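Local coordinates for protein putative NAD(P)H-dependent FMN-containing oxidoreductase YwqN (Bacillus subtilis, PDB 1RLI) that probably acts as an FMN-containing oxidoreductase that uses NADPH, a flavodoxin-like flavoprotein of the SsuE family, at residues D63-I66 / E67-Q71; F109-Q112 / M113-Q117. All coordinates share one frame; numbering follows the deposited sequence.

Contact 1 of 2, residues D63-I66 / E67-Q71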
loop_
_atom_site.group_PDB
_atom_site.type_symbol
_atom_site.label_atom_id
_atom_site.label_comp_id
_atom_site.label_asym_id
_atom_site.label_seq_id
_atom_site.Cartn_x
_atom_site.Cartn_y
_atom_site.Cartn_z
ATOM N N ASP D 63 -27.636 8.461 14.199
ATOM C CA ASP D 63 -27.434 8.597 15.645
ATOM C C ASP D 63 -27.744 7.301 16.389
ATOM O O ASP D 63 -27.045 6.959 17.336
ATOM C CB ASP D 63 -28.297 9.726 16.242
ATOM C CG ASP D 63 -27.892 11.103 15.742
ATOM O OD1 ASP D 63 -26.714 11.282 15.354
ATOM O OD2 ASP D 63 -28.758 12.013 15.750
ATOM N N SER D 64 -28.797 6.595 15.981
ATOM C CA SER D 64 -29.147 5.321 16.617
ATOM C C SER D 64 -28.031 4.295 16.408
ATOM O O SER D 64 -27.757 3.459 17.281
ATOM C CB SER D 64 -30.451 4.769 16.033
ATOM O OG SER D 64 -31.549 5.501 16.536
ATOM N N ILE D 65 -27.394 4.357 15.244
ATOM C CA ILE D 65 -26.309 3.430 14.938
ATOM C C ILE D 65 -25.098 3.719 15.818
ATOM O O ILE D 65 -24.509 2.806 16.408
ATOM C CB ILE D 65 -25.943 3.504 13.448
ATOM C CG1 ILE D 65 -27.112 2.932 12.640
ATOM C CG2 ILE D 65 -24.628 2.719 13.162
ATOM C CD1 ILE D 65 -26.973 3.032 11.124
ATOM N N ILE D 66 -24.749 4.996 15.940
ATOM C CA ILE D 66 -23.613 5.381 16.759
ATOM C C ILE D 66 -23.864 4.939 18.196
ATOM O O ILE D 66 -22.958 4.441 18.875
ATOM C CB ILE D 66 -23.397 6.905 16.731
ATOM C CG1 ILE D 66 -22.942 7.358 15.333
ATOM C CG2 ILE D 66 -22.356 7.296 17.741
ATOM C CD1 ILE D 66 -21.586 6.735 14.851
ATOM N N GLU D 67 -25.097 5.134 18.664
ATOM C CA GLU D 67 -25.446 4.736 20.031
ATOM C C GLU D 67 -25.175 3.247 20.254
ATOM O O GLU D 67 -24.611 2.845 21.276
ATOM C CB GLU D 67 -26.922 5.024 20.310
ATOM C CG GLU D 67 -27.240 6.496 20.482
ATOM C CD GLU D 67 -26.849 7.024 21.854
ATOM O OE1 GLU D 67 -26.077 6.338 22.561
ATOM O OE2 GLU D 67 -27.311 8.129 22.224
ATOM N N ARG D 68 -25.573 2.428 19.291
ATOM C CA ARG D 68 -25.370 0.989 19.414
ATOM C C ARG D 68 -23.897 0.619 19.331
ATOM O O ARG D 68 -23.412 -0.212 20.104
ATOM C CB ARG D 68 -26.172 0.265 18.338
ATOM C CG ARG D 68 -27.656 0.355 18.588
ATOM C CD ARG D 68 -28.437 -0.070 17.382
ATOM N NE ARG D 68 -28.220 -1.466 17.031
ATOM C CZ ARG D 68 -28.451 -1.957 15.819
ATOM N NH1 ARG D 68 -28.899 -1.153 14.860
ATOM N NH2 ARG D 68 -28.244 -3.242 15.566
ATOM N N ILE D 69 -23.180 1.243 18.400
ATOM C CA ILE D 69 -21.752 0.991 18.247
ATOM C C ILE D 69 -20.979 1.308 19.513
ATOM O O ILE D 69 -20.035 0.598 19.878
ATOM C CB ILE D 69 -21.159 1.854 17.106
ATOM C CG1 ILE D 69 -21.454 1.197 15.770
ATOM C CG2 ILE D 69 -19.657 2.067 17.324
ATOM C CD1 ILE D 69 -21.049 2.058 14.573
ATOM N N LEU D 70 -21.364 2.387 20.183
ATOM C CA LEU D 70 -20.652 2.791 21.377
ATOM C C LEU D 70 -20.747 1.773 22.497
ATOM O O LEU D 70 -19.869 1.717 23.359
ATOM C CB LEU D 70 -21.130 4.177 21.836
ATOM C CG LEU D 70 -20.597 5.247 20.866
ATOM C CD1 LEU D 70 -21.173 6.628 21.199
ATOM C CD2 LEU D 70 -19.074 5.272 20.945
ATOM N N GLN D 71 -21.786 0.946 22.475
ATOM C CA GLN D 71 -21.946 -0.074 23.509
ATOM C C GLN D 71 -21.179 -1.368 23.208
ATOM O O GLN D 71 -21.150 -2.277 24.041
ATOM C CB GLN D 71 -23.428 -0.402 23.682
ATOM C CG GLN D 71 -24.299 0.821 23.952
ATOM C CD GLN D 71 -25.745 0.462 24.244
ATOM O OE1 GLN D 71 -26.046 -0.162 25.263
ATOM N NE2 GLN D 71 -26.646 0.851 23.349
#
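Ile66 and Leu70 meet one turn apart on helix 62-70, a helix packed beside the central sheet of this flavodoxin-like domain. CD1 of Leu70 lies 3.7 Å from CG2 of Ile66, the two chains crossing at a slant. Leu70 CG is anti to its own carbonyl carbon (chi1 -72°), which carries the branch back along the helix and sets CG 3.2 Å from Ile66 O. Leu70 N donates to Ile66 O over 2.9 Å. A second pair, Ile65 CG2 and Ile69 CD1 at 3.9 Å, lies on the side facing strand 33-41, where both isoleucines touch Ile35; they also meet Phe93 of helix 88-95, in the alpha/beta arrangement of the domain. Ile69 N donates to Ile65 O over 2.9 Å. Glu67 CG folds against Asp63 O, while Arg68 runs its CG and CD past Ser64 O to a salt bridge with Glu33, its NH2 also bonding His34 O. At Leu70 an alanine would probably open a gap beside Ile66 CG2 and cost the packing on Phe106 and Phe109. Asp63, at the other end of this stretch, is paired through OD2 with Arg105.

Contact 2 of 2, residues F109-Q112 / M113-Q117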
loop_
_atom_site.group_PDB
_atom_site.type_symbol
_atom_site.label_atom_id
_atom_site.label_comp_id
_atom_site.label_asym_id
_atom_site.label_seq_id
_atom_site.Cartn_x
_atom_site.Cartn_y
_atom_site.Cartn_z
ATOM N N PHE D 109 -16.827 10.441 22.349
ATOM C CA PHE D 109 -16.704 9.604 21.161
ATOM C C PHE D 109 -15.282 9.151 20.842
ATOM O O PHE D 109 -15.030 7.961 20.687
ATOM C CB PHE D 109 -17.300 10.344 19.949
ATOM C CG PHE D 109 -17.366 9.511 18.692
ATOM C CD1 PHE D 109 -18.176 8.371 18.634
ATOM C CD2 PHE D 109 -16.625 9.870 17.561
ATOM C CE1 PHE D 109 -18.254 7.603 17.476
ATOM C CE2 PHE D 109 -16.699 9.096 16.395
ATOM C CZ PHE D 109 -17.517 7.965 16.358
ATOM N N LYS D 110 -14.354 10.092 20.732
ATOM C CA LYS D 110 -12.980 9.732 20.408
ATOM C C LYS D 110 -12.426 8.733 21.425
ATOM O O LYS D 110 -11.914 7.687 21.054
ATOM C CB LYS D 110 -12.087 10.979 20.378
ATOM C CG LYS D 110 -10.737 10.728 19.709
ATOM C CD LYS D 110 -9.905 12.002 19.581
ATOM C CE LYS D 110 -9.281 12.420 20.906
ATOM N NZ LYS D 110 -8.333 13.553 20.712
ATOM N N GLN D 111 -12.526 9.063 22.708
ATOM C CA GLN D 111 -12.013 8.175 23.756
ATOM C C GLN D 111 -12.700 6.812 23.722
ATOM O O GLN D 111 -12.030 5.773 23.790
ATOM C CB GLN D 111 -12.199 8.818 25.137
ATOM C CG GLN D 111 -11.348 8.210 26.258
ATOM C CD GLN D 111 -11.686 6.764 26.551
ATOM O OE1 GLN D 111 -12.846 6.415 26.796
ATOM N NE2 GLN D 111 -10.667 5.909 26.536
ATOM N N GLN D 112 -14.027 6.812 23.616
ATOM C CA GLN D 112 -14.782 5.564 23.567
ATOM C C GLN D 112 -14.364 4.684 22.384
ATOM O O GLN D 112 -14.219 3.465 22.521
ATOM C CB GLN D 112 -16.287 5.845 23.472
ATOM C CG GLN D 112 -16.930 6.357 24.747
ATOM C CD GLN D 112 -18.343 6.832 24.497
ATOM O OE1 GLN D 112 -18.559 7.775 23.739
ATOM N NE2 GLN D 112 -19.316 6.180 25.125
ATOM N N MET D 113 -14.188 5.284 21.210
ATOM C CA MET D 113 -13.783 4.485 20.056
ATOM C C MET D 113 -12.348 3.960 20.221
ATOM O O MET D 113 -12.036 2.854 19.771
ATOM C CB MET D 113 -13.871 5.312 18.766
ATOM C CG MET D 113 -15.293 5.691 18.351
ATOM S SD MET D 113 -16.340 4.293 17.861
ATOM C CE MET D 113 -15.944 4.163 16.101
ATOM N N SER D 114 -11.492 4.744 20.880
ATOM C CA SER D 114 -10.087 4.371 21.059
ATOM C C SER D 114 -9.815 3.072 21.809
ATOM O O SER D 114 -8.716 2.534 21.688
ATOM C CB SER D 114 -9.307 5.511 21.738
ATOM O OG SER D 114 -9.556 5.545 23.146
ATOM N N VAL D 115 -10.775 2.566 22.588
ATOM C CA VAL D 115 -10.540 1.313 23.296
ATOM C C VAL D 115 -11.206 0.130 22.593
ATOM O O VAL D 115 -11.183 -0.992 23.097
ATOM C CB VAL D 115 -11.020 1.366 24.791
ATOM C CG1 VAL D 115 -10.247 2.443 25.539
ATOM C CG2 VAL D 115 -12.518 1.606 24.876
ATOM N N LYS D 116 -11.769 0.364 21.410
ATOM C CA LYS D 116 -12.431 -0.721 20.685
ATOM C C LYS D 116 -11.485 -1.480 19.764
ATOM O O LYS D 116 -10.430 -0.979 19.400
ATOM C CB LYS D 116 -13.617 -0.181 19.872
ATOM C CG LYS D 116 -14.686 0.494 20.745
ATOM C CD LYS D 116 -15.903 0.939 19.961
ATOM C CE LYS D 116 -16.859 1.769 20.839
ATOM N NZ LYS D 116 -17.381 1.005 22.024
ATOM N N GLN D 117 -11.862 -2.710 19.427
ATOM C CA GLN D 117 -11.083 -3.565 18.538
ATOM C C GLN D 117 -11.842 -3.622 17.224
ATOM O O GLN D 117 -13.053 -3.835 17.221
ATOM C CB GLN D 117 -10.964 -4.973 19.121
ATOM C CG GLN D 117 -10.216 -4.995 20.444
ATOM C CD GLN D 117 -10.124 -6.379 21.033
ATOM O OE1 GLN D 117 -11.136 -7.058 21.215
ATOM N NE2 GLN D 117 -8.908 -6.808 21.343
HETATM O O HOH W 1 -15.524 1.993 24.143
#
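Lys116 NZ is gripped by several oxygens just beyond helix 109-114: it donates to the backbone oxygens of Cys72 and Leu70 and, over 3.0 Å, to a water that in turn donates to Gln112 O. The lysine chain lies along that same carbonyl, with Lys116 CG 3.5 Å from Gln112 O and CE close by. One turn back, Ser114 OG donates to Gln111 O over 2.6 Å. With OG set between the backbone N and the carbonyl carbon (chi1 78°), the hydroxyl turns back onto the last turn of the helix and meets the oxygen well off the C=O line. Ser114 N continues the helical ladder to Lys110 O, and Met113 N donates to Phe109 O at 2.9 Å. On the buried side Met113 lies over one face of the Phe109 ring: CG stands 3.8 Å from the ring centroid and only 19° off its normal, a CH-pi contact displaced toward the rim near CE1. The bend at chi2 (-67°) places Met113 SD 4.6 Å from the Phe109 centroid, an oblique Met-aromatic contact, and chi3 then swings Met113 CE to 4.1 Å from Phe109 CZ. The pair fills the space between helix 62-70, through Ile66, Leu70 and Ile69, and helix 97-100. Carbonyl oxygens and water around the buried ammonium group probably help to offset the cost of burying its charge.

In the fold
Contact 1 comes first along the chain, on helix 62-70, and contact 2 follows on helix 109-114; their centres are about 12 Å apart. Each helix runs toward a parallel strand of the central sheet, 74-80 after the first and 117-124 after the second, and these two strands are neighbours in that sheet. The helices pack directly on each other, with Leu70 CD2 4.0 Å from Phe109 CD1; the first also reaches strand 33-41 at Ile35 and the second strand 74-80 at Leu75. A lysine just past helix 109-114 joins its exit to the end of helix 62-70. Both contacts thus belong to the helical packing around the sheet of the flavoprotein domain, which probably uses FMN.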